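PDB 3LD9: thymidylate kinase from Ehrlichia chaffeensis, which probably phosphorylates dTMP to dTDP with ATP as phosphate donor, a step shared by the de novo and salvage routes to dTTP. Local coordinates for residues L56-G61 against S68-L73; E94-I99 against L140-Y145; S118-Q123 against S132-L137; I148-D153 against L214-V219. All coordinates share one frame; numbering follows the deposited sequence.

Interaction 1 of 4, residues L56-G61 against S68-L73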
loop_
_atom_site.group_PDB
_atom_site.type_symbol
_atom_site.label_atom_id
_atom_site.label_comp_id
_atom_site.label_asym_id
_atom_site.label_seq_id
_atom_site.Cartn_x
_atom_site.Cartn_y
_atom_site.Cartn_z
ATOM N N LEU A 56 16.330 1.525 6.396
ATOM C CA LEU A 56 16.992 0.707 5.369
ATOM C C LEU A 56 15.928 0.294 4.379
ATOM O O LEU A 56 14.914 -0.246 4.776
ATOM C CB LEU A 56 17.636 -0.549 5.977
ATOM C CG LEU A 56 18.344 -1.493 4.975
ATOM C CD1 LEU A 56 19.471 -0.762 4.264
ATOM C CD2 LEU A 56 18.889 -2.744 5.686
ATOM N N THR A 57 16.181 0.521 3.094
ATOM C CA THR A 57 15.223 0.213 2.053
ATOM C C THR A 57 15.978 -0.239 0.787
ATOM O O THR A 57 17.199 -0.345 0.793
ATOM C CB THR A 57 14.316 1.437 1.851
ATOM O OG1 THR A 57 13.167 1.092 1.061
ATOM C CG2 THR A 57 15.092 2.644 1.242
ATOM N N ARG A 58 15.247 -0.543 -0.278
ATOM C CA ARG A 58 15.832 -1.058 -1.474
ATOM C C ARG A 58 14.886 -0.866 -2.675
ATOM O O ARG A 58 13.663 -0.751 -2.517
ATOM C CB ARG A 58 16.106 -2.557 -1.296
ATOM C CG ARG A 58 14.821 -3.386 -1.326
ATOM C CD ARG A 58 15.064 -4.856 -1.045
ATOM N NE ARG A 58 13.872 -5.633 -1.426
ATOM C CZ ARG A 58 13.850 -6.939 -1.716
ATOM N NH1 ARG A 58 14.964 -7.670 -1.681
ATOM N NH2 ARG A 58 12.695 -7.519 -2.039
ATOM N N GLU A 59 15.455 -0.886 -3.860
ATOM C CA GLU A 59 14.690 -0.897 -5.088
ATOM C C GLU A 59 15.218 -2.044 -5.967
ATOM O O GLU A 59 16.364 -2.441 -5.828
ATOM C CB GLU A 59 14.834 0.439 -5.843
ATOM C CG GLU A 59 14.342 1.653 -5.052
ATOM C CD GLU A 59 14.071 2.862 -5.922
ATOM O OE1 GLU A 59 13.388 3.766 -5.427
ATOM O OE2 GLU A 59 14.558 2.933 -7.078
ATOM N N PRO A 60 14.378 -2.572 -6.864
ATOM C CA PRO A 60 12.948 -2.256 -6.921
ATOM C C PRO A 60 12.245 -2.890 -5.727
ATOM O O PRO A 60 12.482 -4.035 -5.434
ATOM C CB PRO A 60 12.496 -2.885 -8.217
ATOM C CG PRO A 60 13.471 -3.959 -8.524
ATOM C CD PRO A 60 14.792 -3.534 -7.898
ATOM N N GLY A 61 11.474 -2.097 -4.999
ATOM C CA GLY A 61 10.804 -2.518 -3.785
ATOM C C GLY A 61 10.533 -1.317 -2.883
ATOM O O GLY A 61 10.371 -0.187 -3.356
ATOM N N SER A 68 5.305 -6.477 -4.449
ATOM C CA SER A 68 4.452 -7.377 -5.227
ATOM C C SER A 68 4.699 -7.244 -6.728
ATOM O O SER A 68 4.719 -8.254 -7.440
ATOM C CB SER A 68 2.973 -7.196 -4.945
ATOM O OG SER A 68 2.627 -7.641 -3.645
ATOM N N VAL A 69 4.834 -6.015 -7.211
ATOM C CA VAL A 69 5.144 -5.782 -8.622
ATOM C C VAL A 69 6.527 -6.374 -8.944
ATOM O O VAL A 69 6.698 -6.962 -10.006
ATOM C CB VAL A 69 5.120 -4.283 -8.999
ATOM C CG1 VAL A 69 5.667 -4.043 -10.447
ATOM C CG2 VAL A 69 3.737 -3.738 -8.872
ATOM N N ARG A 70 7.502 -6.209 -8.049
ATOM C CA ARG A 70 8.835 -6.802 -8.259
ATOM C C ARG A 70 8.781 -8.329 -8.463
ATOM O O ARG A 70 9.513 -8.876 -9.305
ATOM C CB ARG A 70 9.738 -6.466 -7.098
ATOM C CG ARG A 70 11.115 -7.169 -7.074
ATOM C CD ARG A 70 11.630 -7.262 -5.664
ATOM N NE ARG A 70 12.933 -7.937 -5.616
ATOM C CZ ARG A 70 14.111 -7.364 -5.351
ATOM N NH1 ARG A 70 14.230 -6.059 -5.082
ATOM N NH2 ARG A 70 15.197 -8.122 -5.354
ATOM N N ASN A 71 7.916 -9.017 -7.720
ATOM C CA ASN A 71 7.804 -10.473 -7.834
ATOM C C ASN A 71 7.205 -10.871 -9.158
ATOM O O ASN A 71 7.648 -11.853 -9.755
ATOM C CB ASN A 71 6.960 -11.069 -6.699
ATOM C CG ASN A 71 7.568 -10.833 -5.321
ATOM O OD1 ASN A 71 8.743 -10.555 -5.187
ATOM N ND2 ASN A 71 6.736 -10.906 -4.293
ATOM N N LEU A 72 6.188 -10.132 -9.621
ATOM C CA LEU A 72 5.680 -10.292 -10.973
ATOM C C LEU A 72 6.753 -10.121 -12.032
ATOM O O LEU A 72 6.843 -10.928 -12.976
ATOM C CB LEU A 72 4.591 -9.277 -11.296
ATOM C CG LEU A 72 3.235 -9.566 -10.709
ATOM C CD1 LEU A 72 2.267 -8.475 -11.109
ATOM C CD2 LEU A 72 2.759 -10.983 -11.179
ATOM N N LEU A 73 7.521 -9.047 -11.915
ATOM C CA LEU A 73 8.487 -8.727 -12.962
ATOM C C LEU A 73 9.533 -9.830 -12.990
ATOM O O LEU A 73 9.982 -10.214 -14.056
ATOM C CB LEU A 73 9.159 -7.364 -12.761
ATOM C CG LEU A 73 8.221 -6.153 -12.891
ATOM C CD1 LEU A 73 8.951 -4.872 -12.482
ATOM C CD2 LEU A 73 7.649 -6.023 -14.319
#
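Pro60 and Arg70 bring their CA atoms within 6.3 Å of each other just beyond strand 54-58, where a cis peptide bond joins Glu59 to Pro60 and the turn faces helix 64-74. Arg58 to Gly61 begin the Arg-Glu-Pro-Gly-Gly motif of bacterial thymidylate kinases, at the end of the second strand of the P-loop kinase fold; in relatives this region lines the dTMP site, as it probably does here. Arg70 carries most of the contact. Its extended chain, with CG anti to the backbone N (chi1 172°), reaches across to the turn, and NH1 donates to Pro60 O at 2.7 Å with an N-H...O angle of 155°. The Arg70 CD methylene comes within 3.3 Å of the same Pro60 O, while Arg70 NH1 also lies 3.8 Å from Pro60 CD. One face of the Arg70 guanidinium is taken by that of Arg58: the two planes are only 3° apart in a flat stack, and Arg70 NH1 sits 3.5 Å from Arg58 CZ. A salt bridge from Glu67 to Arg58 NH2 balances the Arg58 charge, and the Pro60 carbonyl, at the edge of the Arg70 group, probably limits its rotation, so two cationic planes can lie face to face.

Interaction 2 of 4, residues E94-I99 against L140-Y145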
loop_
_atom_site.group_PDB
_atom_site.type_symbol
_atom_site.label_atom_id
_atom_site.label_comp_id
_atom_site.label_asym_id
_atom_site.label_seq_id
_atom_site.Cartn_x
_atom_site.Cartn_y
_atom_site.Cartn_z
ATOM N N GLU A 94 6.710 5.875 -6.368
ATOM C CA GLU A 94 6.005 5.392 -5.179
ATOM C C GLU A 94 6.902 5.358 -3.933
ATOM O O GLU A 94 6.521 5.822 -2.838
ATOM C CB GLU A 94 5.449 3.984 -5.419
ATOM C CG GLU A 94 4.042 3.900 -6.024
ATOM C CD GLU A 94 2.976 4.647 -5.242
ATOM O OE1 GLU A 94 2.641 5.795 -5.642
ATOM O OE2 GLU A 94 2.474 4.093 -4.228
ATOM N N HIS A 95 8.080 4.788 -4.114
ATOM C CA HIS A 95 9.037 4.609 -3.043
ATOM C C HIS A 95 9.534 5.948 -2.521
ATOM O O HIS A 95 9.659 6.160 -1.315
ATOM C CB HIS A 95 10.188 3.793 -3.570
ATOM C CG HIS A 95 11.187 3.373 -2.541
ATOM N ND1 HIS A 95 12.506 3.166 -2.853
ATOM C CD2 HIS A 95 11.059 3.077 -1.231
ATOM C CE1 HIS A 95 13.148 2.744 -1.779
ATOM N NE2 HIS A 95 12.293 2.685 -0.774
ATOM N N PHE A 96 9.822 6.857 -3.440
ATOM C CA PHE A 96 10.299 8.154 -3.039
ATOM C C PHE A 96 9.258 8.911 -2.231
ATOM O O PHE A 96 9.591 9.485 -1.188
ATOM C CB PHE A 96 10.707 8.991 -4.230
ATOM C CG PHE A 96 11.291 10.294 -3.836
ATOM C CD1 PHE A 96 12.562 10.349 -3.295
ATOM C CD2 PHE A 96 10.582 11.455 -3.972
ATOM C CE1 PHE A 96 13.120 11.547 -2.901
ATOM C CE2 PHE A 96 11.123 12.663 -3.565
ATOM C CZ PHE A 96 12.413 12.708 -3.039
ATOM N N VAL A 97 8.023 8.931 -2.720
ATOM C CA VAL A 97 6.976 9.711 -2.074
ATOM C C VAL A 97 6.528 9.084 -0.736
ATOM O O VAL A 97 6.290 9.791 0.225
ATOM C CB VAL A 97 5.757 9.942 -3.024
ATOM C CG1 VAL A 97 4.620 10.643 -2.262
ATOM C CG2 VAL A 97 6.164 10.820 -4.215
ATOM N N LYS A 98 6.452 7.753 -0.667
ATOM C CA LYS A 98 5.947 7.108 0.529
ATOM C C LYS A 98 7.000 6.892 1.605
ATOM O O LYS A 98 6.695 7.058 2.772
ATOM C CB LYS A 98 5.177 5.820 0.157
ATOM C CG LYS A 98 3.840 6.215 -0.597
ATOM C CD LYS A 98 3.013 5.041 -1.098
ATOM C CE LYS A 98 1.591 5.468 -1.556
ATOM N NZ LYS A 98 1.533 6.108 -2.909
ATOM N N ILE A 99 8.242 6.588 1.223
ATOM C CA ILE A 99 9.244 6.149 2.180
ATOM C C ILE A 99 10.397 7.116 2.230
ATOM O O ILE A 99 10.683 7.670 3.281
ATOM C CB ILE A 99 9.806 4.759 1.825
ATOM C CG1 ILE A 99 8.670 3.733 1.702
ATOM C CG2 ILE A 99 10.844 4.331 2.850
ATOM C CD1 ILE A 99 7.787 3.573 2.966
ATOM N N LEU A 140 12.153 13.564 -12.963
ATOM C CA LEU A 140 10.728 13.713 -12.948
ATOM C C LEU A 140 10.184 13.128 -11.656
ATOM O O LEU A 140 9.258 13.679 -11.090
ATOM C CB LEU A 140 10.083 12.998 -14.158
ATOM C CG LEU A 140 8.561 13.058 -14.269
ATOM C CD1 LEU A 140 8.082 14.483 -14.672
ATOM C CD2 LEU A 140 8.087 12.029 -15.262
ATOM N N VAL A 141 10.760 12.026 -11.178
ATOM C CA VAL A 141 10.154 11.299 -10.032
ATOM C C VAL A 141 10.729 11.567 -8.662
ATOM O O VAL A 141 10.096 11.240 -7.667
ATOM C CB VAL A 141 10.050 9.798 -10.290
ATOM C CG1 VAL A 141 9.215 9.556 -11.564
ATOM C CG2 VAL A 141 11.399 9.138 -10.383
ATOM N N ILE A 142 11.905 12.177 -8.574
ATOM C CA ILE A 142 12.484 12.505 -7.271
ATOM C C ILE A 142 12.905 13.971 -7.231
ATOM O O ILE A 142 13.247 14.517 -8.246
ATOM C CB ILE A 142 13.705 11.591 -6.941
ATOM C CG1 ILE A 142 14.943 11.963 -7.756
ATOM C CG2 ILE A 142 13.360 10.113 -7.197
ATOM C CD1 ILE A 142 16.193 11.165 -7.353
ATOM N N ASP A 143 12.894 14.587 -6.055
ATOM C CA ASP A 143 13.348 15.969 -5.895
ATOM C C ASP A 143 14.440 16.146 -4.805
ATOM O O ASP A 143 14.778 17.263 -4.421
ATOM C CB ASP A 143 12.150 16.900 -5.673
ATOM C CG ASP A 143 11.310 16.536 -4.452
ATOM O OD1 ASP A 143 11.810 15.908 -3.491
ATOM O OD2 ASP A 143 10.112 16.901 -4.454
ATOM N N VAL A 144 14.990 15.034 -4.332
ATOM C CA VAL A 144 16.130 15.025 -3.452
ATOM C C VAL A 144 17.050 13.902 -3.953
ATOM O O VAL A 144 16.615 12.753 -4.047
ATOM C CB VAL A 144 15.723 14.738 -1.988
ATOM C CG1 VAL A 144 16.946 14.714 -1.088
ATOM C CG2 VAL A 144 14.728 15.786 -1.474
ATOM N N TYR A 145 18.291 14.237 -4.309
ATOM C CA TYR A 145 19.265 13.245 -4.750
ATOM C C TYR A 145 20.087 12.710 -3.569
ATOM O O TYR A 145 20.145 13.332 -2.519
ATOM C CB TYR A 145 20.174 13.821 -5.855
ATOM C CG TYR A 145 19.466 13.950 -7.197
ATOM C CD1 TYR A 145 19.730 13.074 -8.233
ATOM C CD2 TYR A 145 18.506 14.945 -7.419
ATOM C CE1 TYR A 145 19.085 13.190 -9.454
ATOM C CE2 TYR A 145 17.841 15.057 -8.657
ATOM C CZ TYR A 145 18.136 14.176 -9.661
ATOM O OH TYR A 145 17.485 14.263 -10.893
#
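The Phe96 ring carries Ile142 on one face and Asp143 at its rim. Ile142 CB stands 4.0 Å from the ring centroid and only 8° off the normal, a CH-pi contact nearly over the centre, with Ile142 CG2 4.0 Å from Phe96 CG. Asp143 OD1 lies in the ring plane, 3.3 Å from Phe96 CZ, and so meets the slightly positive C-H edge; the carboxylate itself is turned 79° to the ring. This approach should be mildly favourable. The same OD1 has a stronger partner in the salt bridge with Lys101 of helix 81-105. A second ring, that of Tyr145, takes the other end of Ile142: CD1 lies over its centre, 4.0 Å above the plane. CG1 of Ile142 sits between the backbone N and carbonyl carbon (chi1 74°), which carries CD1 away from Phe96 and over Tyr145. Here helix 131-141 gives way to the connection leading to strand 148-153 of the parallel sheet in this P-loop kinase fold, and Ile142 is the first residue to leave helical angles. Phe96 reaches this connection from helix 81-105. Val144 adds CB, 4.0 Å from Phe96 CZ. Val141 O passes 3.7 Å from Phe96 CD2 and accepts a hydrogen bond from Arg93 NH1. Elsewhere on helix 81-105, Lys98 NZ forms a salt bridge with Glu94 OE2 at 2.6 Å, and Glu94 OE1 is hydrogen-bonded to Ser83 OG and Asp80 N of the second subunit.

Interaction 3 of 4, residues S118-Q123 against S132-L137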
loop_
_atom_site.group_PDB
_atom_site.type_symbol
_atom_site.label_atom_id
_atom_site.label_comp_id
_atom_site.label_asym_id
_atom_site.label_seq_id
_atom_site.Cartn_x
_atom_site.Cartn_y
_atom_site.Cartn_z
ATOM N N SER A 118 21.778 2.572 -10.718
ATOM C CA SER A 118 21.532 1.254 -11.313
ATOM C C SER A 118 20.766 1.373 -12.635
ATOM O O SER A 118 21.040 0.656 -13.585
ATOM C CB SER A 118 20.791 0.326 -10.338
ATOM O OG SER A 118 21.747 -0.156 -9.354
ATOM N N THR A 119 19.806 2.284 -12.677
ATOM C CA THR A 119 18.950 2.429 -13.855
ATOM C C THR A 119 19.714 2.919 -15.053
ATOM O O THR A 119 19.519 2.410 -16.147
ATOM C CB THR A 119 17.755 3.358 -13.586
ATOM O OG1 THR A 119 17.168 2.996 -12.340
ATOM C CG2 THR A 119 16.731 3.196 -14.675
ATOM N N ILE A 120 20.609 3.878 -14.864
ATOM C CA ILE A 120 21.508 4.319 -15.956
ATOM C C ILE A 120 22.432 3.194 -16.412
ATOM O O ILE A 120 22.599 2.943 -17.619
ATOM C CB ILE A 120 22.380 5.538 -15.509
ATOM C CG1 ILE A 120 21.525 6.814 -15.479
ATOM C CG2 ILE A 120 23.570 5.705 -16.419
ATOM C CD1 ILE A 120 21.311 7.427 -16.883
ATOM N N ALA A 121 23.039 2.502 -15.452
ATOM C CA ALA A 121 23.969 1.435 -15.795
ATOM C C ALA A 121 23.283 0.258 -16.495
ATOM O O ALA A 121 23.767 -0.230 -17.501
ATOM C CB ALA A 121 24.760 0.963 -14.532
ATOM N N TYR A 122 22.157 -0.203 -15.960
ATOM C CA TYR A 122 21.487 -1.359 -16.540
ATOM C C TYR A 122 20.616 -0.990 -17.739
ATOM O O TYR A 122 20.781 -1.574 -18.820
ATOM C CB TYR A 122 20.683 -2.110 -15.492
ATOM C CG TYR A 122 21.555 -3.002 -14.640
ATOM C CD1 TYR A 122 22.173 -2.531 -13.476
ATOM C CD2 TYR A 122 21.802 -4.306 -15.029
ATOM C CE1 TYR A 122 22.968 -3.364 -12.705
ATOM C CE2 TYR A 122 22.606 -5.138 -14.283
ATOM C CZ TYR A 122 23.182 -4.675 -13.126
ATOM O OH TYR A 122 24.004 -5.550 -12.435
ATOM N N GLN A 123 19.679 -0.050 -17.568
ATOM C CA GLN A 123 18.736 0.259 -18.659
ATOM C C GLN A 123 19.410 1.060 -19.780
ATOM O O GLN A 123 19.044 0.922 -20.963
ATOM C CB GLN A 123 17.502 1.022 -18.154
ATOM C CG GLN A 123 16.396 0.122 -17.522
ATOM C CD GLN A 123 16.944 -0.820 -16.470
ATOM O OE1 GLN A 123 17.301 -0.376 -15.396
ATOM N NE2 GLN A 123 17.040 -2.112 -16.784
ATOM N N SER A 132 19.955 10.233 -21.462
ATOM C CA SER A 132 19.358 11.526 -21.188
ATOM C C SER A 132 17.893 11.363 -20.844
ATOM O O SER A 132 17.404 12.038 -19.940
ATOM C CB SER A 132 19.563 12.505 -22.347
ATOM O OG SER A 132 18.756 12.154 -23.449
ATOM N N LEU A 133 17.195 10.433 -21.506
ATOM C CA LEU A 133 15.814 10.110 -21.138
ATOM C C LEU A 133 15.703 9.586 -19.712
ATOM O O LEU A 133 14.767 9.955 -18.960
ATOM C CB LEU A 133 15.223 9.090 -22.114
ATOM C CG LEU A 133 13.951 8.319 -21.732
ATOM C CD1 LEU A 133 12.753 9.266 -21.582
ATOM C CD2 LEU A 133 13.672 7.246 -22.779
ATOM N N ILE A 134 16.637 8.712 -19.335
ATOM C CA ILE A 134 16.653 8.097 -18.007
ATOM C C ILE A 134 16.950 9.159 -16.952
ATOM O O ILE A 134 16.320 9.161 -15.896
ATOM C CB ILE A 134 17.683 6.928 -17.942
ATOM C CG1 ILE A 134 17.251 5.806 -18.892
ATOM C CG2 ILE A 134 17.844 6.412 -16.519
ATOM C CD1 ILE A 134 18.206 4.641 -18.986
ATOM N N ASP A 135 17.891 10.078 -17.234
ATOM C CA ASP A 135 18.088 11.224 -16.349
ATOM C C ASP A 135 16.797 12.043 -16.138
ATOM O O ASP A 135 16.462 12.430 -15.005
ATOM C CB ASP A 135 19.200 12.150 -16.864
ATOM C CG ASP A 135 20.589 11.616 -16.589
ATOM O OD1 ASP A 135 21.513 12.093 -17.284
ATOM O OD2 ASP A 135 20.771 10.750 -15.686
ATOM N N GLN A 136 16.092 12.304 -17.233
ATOM C CA GLN A 136 14.857 13.075 -17.185
ATOM C C GLN A 136 13.777 12.345 -16.365
ATOM O O GLN A 136 13.085 12.976 -15.590
ATOM C CB GLN A 136 14.312 13.369 -18.594
ATOM C CG GLN A 136 15.126 14.354 -19.445
ATOM C CD GLN A 136 14.568 14.470 -20.869
ATOM O OE1 GLN A 136 13.480 13.961 -21.168
ATOM N NE2 GLN A 136 15.307 15.141 -21.746
ATOM N N LEU A 137 13.635 11.040 -16.578
ATOM C CA LEU A 137 12.647 10.236 -15.886
ATOM C C LEU A 137 12.916 10.208 -14.387
ATOM O O LEU A 137 12.011 10.396 -13.587
ATOM C CB LEU A 137 12.625 8.824 -16.461
ATOM C CG LEU A 137 11.957 8.692 -17.838
ATOM C CD1 LEU A 137 12.132 7.266 -18.406
ATOM C CD2 LEU A 137 10.507 9.078 -17.759
#
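Apolar packing between Ile120 and Ile134 carries most of this contact. The CD1 methyl of Ile120 comes to 3.6 Å from the CG2 branch of Ile134, while the other branch of Ile134 reaches Gln123, with CD1 3.8 Å from Gln123 CB. Thr119 turns its methyl rather than its hydroxyl to the partner helix, CG2 lying 3.9 Å from Ile134 CG2. Rotated so that CG1 flanks its amide nitrogen (chi1 -64°) and CG2 its carbonyl carbon, Ile134 spreads its two branches over three residues of the facing helix. The segments 118-123 and 132-137 belong to successive helices, 116-126 and 131-141, which form an antiparallel helical hairpin; the segment axes approach to 9.9 Å at an angle of 151°. Leu85 of helix 81-105 closes on Thr119, Gln123 and Ile134 as well. Contacts between carbon and oxygen make up the second kind: Ile134 CD1 lies 3.8 Å from Thr119 O, and Asp135 OD2 meets Ile120 CD1 at 3.6 Å, at the exposed margin of the helix pair. Hydrogen bonding by Thr119 leads elsewhere, its OG1 being paired with Arg92 NH1. On another side of helix 131-141, Leu137 packs on Leu137 of the second subunit.

Interaction 4 of 4, residues I148-D153 against L214-V219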
loop_
_atom_site.group_PDB
_atom_site.type_symbol
_atom_site.label_atom_id
_atom_site.label_comp_id
_atom_site.label_asym_id
_atom_site.label_seq_id
_atom_site.Cartn_x
_atom_site.Cartn_y
_atom_site.Cartn_z
ATOM N N ILE A 148 25.326 10.856 -0.652
ATOM C CA ILE A 148 26.528 10.045 -0.811
ATOM C C ILE A 148 26.101 8.748 -1.448
ATOM O O ILE A 148 25.143 8.145 -0.999
ATOM C CB ILE A 148 27.181 9.690 0.571
ATOM C CG1 ILE A 148 27.640 10.950 1.302
ATOM C CG2 ILE A 148 28.385 8.753 0.375
ATOM C CD1 ILE A 148 28.129 10.694 2.748
ATOM N N THR A 149 26.815 8.318 -2.482
ATOM C CA THR A 149 26.544 7.055 -3.171
ATOM C C THR A 149 27.814 6.219 -3.224
ATOM O O THR A 149 28.836 6.664 -3.739
ATOM C CB THR A 149 26.067 7.321 -4.608
ATOM O OG1 THR A 149 24.791 7.958 -4.567
ATOM C CG2 THR A 149 25.951 6.031 -5.435
ATOM N N PHE A 150 27.759 5.021 -2.651
ATOM C CA PHE A 150 28.874 4.082 -2.699
ATOM C C PHE A 150 28.704 3.133 -3.864
ATOM O O PHE A 150 27.738 2.345 -3.897
ATOM C CB PHE A 150 28.939 3.287 -1.400
ATOM C CG PHE A 150 29.210 4.131 -0.199
ATOM C CD1 PHE A 150 30.464 4.623 0.024
ATOM C CD2 PHE A 150 28.211 4.459 0.678
ATOM C CE1 PHE A 150 30.728 5.386 1.116
ATOM C CE2 PHE A 150 28.470 5.261 1.792
ATOM C CZ PHE A 150 29.721 5.711 2.008
ATOM N N ILE A 151 29.613 3.207 -4.828
ATOM C CA ILE A 151 29.616 2.279 -5.949
ATOM C C ILE A 151 30.637 1.201 -5.621
ATOM O O ILE A 151 31.851 1.460 -5.643
ATOM C CB ILE A 151 29.932 3.011 -7.284
ATOM C CG1 ILE A 151 28.791 3.966 -7.659
ATOM C CG2 ILE A 151 30.160 2.028 -8.424
ATOM C CD1 ILE A 151 29.188 5.059 -8.620
ATOM N N ILE A 152 30.169 0.001 -5.298
ATOM C CA ILE A 152 31.081 -1.095 -4.917
ATOM C C ILE A 152 31.716 -1.819 -6.137
ATOM O O ILE A 152 31.025 -2.511 -6.891
ATOM C CB ILE A 152 30.337 -2.134 -4.036
ATOM C CG1 ILE A 152 29.601 -1.463 -2.869
ATOM C CG2 ILE A 152 31.296 -3.147 -3.486
ATOM C CD1 ILE A 152 30.475 -0.580 -2.039
ATOM N N ASP A 153 33.025 -1.685 -6.326
ATOM C CA ASP A 153 33.687 -2.176 -7.534
ATOM C C ASP A 153 34.318 -3.568 -7.370
ATOM O O ASP A 153 35.292 -3.718 -6.630
ATOM C CB ASP A 153 34.797 -1.190 -7.924
ATOM C CG ASP A 153 35.302 -1.387 -9.336
ATOM O OD1 ASP A 153 34.593 -1.984 -10.172
ATOM O OD2 ASP A 153 36.402 -0.891 -9.624
ATOM N N LEU A 214 34.879 -0.965 5.993
ATOM C CA LEU A 214 35.769 0.018 6.605
ATOM C C LEU A 214 35.982 1.211 5.657
ATOM O O LEU A 214 36.014 2.347 6.108
ATOM C CB LEU A 214 37.119 -0.619 6.998
ATOM C CG LEU A 214 37.115 -1.690 8.109
ATOM C CD1 LEU A 214 38.528 -2.351 8.278
ATOM C CD2 LEU A 214 36.611 -1.128 9.448
ATOM N N GLU A 215 36.099 0.963 4.358
ATOM C CA GLU A 215 36.196 2.062 3.378
ATOM C C GLU A 215 34.945 2.925 3.336
ATOM O O GLU A 215 35.042 4.143 3.221
ATOM C CB GLU A 215 36.539 1.547 1.970
ATOM C CG GLU A 215 37.921 0.903 1.900
ATOM C CD GLU A 215 39.050 1.922 2.018
ATOM O OE1 GLU A 215 39.950 1.761 2.853
ATOM O OE2 GLU A 215 39.034 2.899 1.267
ATOM N N VAL A 216 33.777 2.292 3.457
ATOM C CA VAL A 216 32.493 3.010 3.505
ATOM C C VAL A 216 32.405 3.938 4.724
ATOM O O VAL A 216 32.036 5.112 4.628
ATOM C CB VAL A 216 31.304 2.029 3.557
ATOM C CG1 VAL A 216 29.985 2.759 4.008
ATOM C CG2 VAL A 216 31.123 1.321 2.217
ATOM N N ILE A 217 32.768 3.406 5.877
ATOM C CA ILE A 217 32.797 4.187 7.100
ATOM C C ILE A 217 33.803 5.339 6.958
ATOM O O ILE A 217 33.557 6.444 7.437
ATOM C CB ILE A 217 33.177 3.276 8.310
ATOM C CG1 ILE A 217 32.047 2.266 8.577
ATOM C CG2 ILE A 217 33.501 4.132 9.537
ATOM C CD1 ILE A 217 32.355 1.193 9.638
ATOM N N LYS A 218 34.933 5.068 6.303
ATOM C CA LYS A 218 35.985 6.086 6.091
ATOM C C LYS A 218 35.496 7.307 5.300
ATOM O O LYS A 218 35.769 8.454 5.678
ATOM C CB LYS A 218 37.200 5.482 5.385
ATOM C CG LYS A 218 38.340 6.471 5.174
ATOM C CD LYS A 218 39.631 5.816 4.643
ATOM C CE LYS A 218 40.612 6.883 4.148
ATOM N NZ LYS A 218 42.020 6.403 3.923
ATOM N N VAL A 219 34.777 7.064 4.203
ATOM C CA VAL A 219 34.152 8.164 3.455
ATOM C C VAL A 219 33.239 9.034 4.330
ATOM O O VAL A 219 33.226 10.243 4.182
ATOM C CB VAL A 219 33.377 7.661 2.212
ATOM C CG1 VAL A 219 32.466 8.754 1.662
ATOM C CG2 VAL A 219 34.346 7.180 1.150
#
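Next to Phe150, which meets Val216 of the helix, the hydroxyl of Thr149 is gripped twice: OG1 is hydrogen-bonded to Thr25 OG1 and to Arg193 NH1. Strand 148-153 is an interior strand of the parallel sheet, in the 2-3-1-4-5 order of the P-loop kinase fold, with helix 208-220 laid on one side. The segment axes run 10.3 Å apart and nearly antiparallel, at 156°. On this side Phe150 is the centre of the contact. Its ring takes Val216 CG1 over one face in a CH-pi contact, the methyl carbon 3.8 Å from the ring centroid and 22° off the normal, displaced toward the rim near CZ. Val216 points CG1 away from its own amide nitrogen (chi1 164°), which leaves CG2 to approach Phe150 CD1 at 4.0 Å. The backbone of the helix also touches the ring, Val216 O lying 3.5 Å from Phe150 CZ. Val219 comes instead to the ring edge, its CB 3.7 Å from Phe150 CE1. Phe26 and Ile197, from the two neighbouring strands, also touch Phe150, the Phe26 ring meeting its ring. Ile148 CG2 lies over the ring face opposite Val216 and also meets Val219 CG1 at 4.3 Å.

How the interactions relate
Interactions 1 and 4 both reach the parallel sheet: interaction 1 at the end of outermost strand 54-58, interaction 4 on interior strand 148-153, on the other side of the chain's centre. Interactions 2 and 3 share helix 131-141, with interaction 3 nested inside the loop that interaction 2 closes. Both are largely buried, whereas 1 and 4 are partly so. Their chemistry differs with position: interaction 1 is polar and arginine-based, interaction 3 is mainly aliphatic, interaction 4 sets an aromatic ring among aliphatic side chains, and interaction 2 mixes ring packing with a carboxylate. His95 joins interactions 1 and 2 through probable hydrogen bonds to Thr57 and Glu59. Interactions 1 to 3 touch the second subunit; interaction 4 touches no other chain.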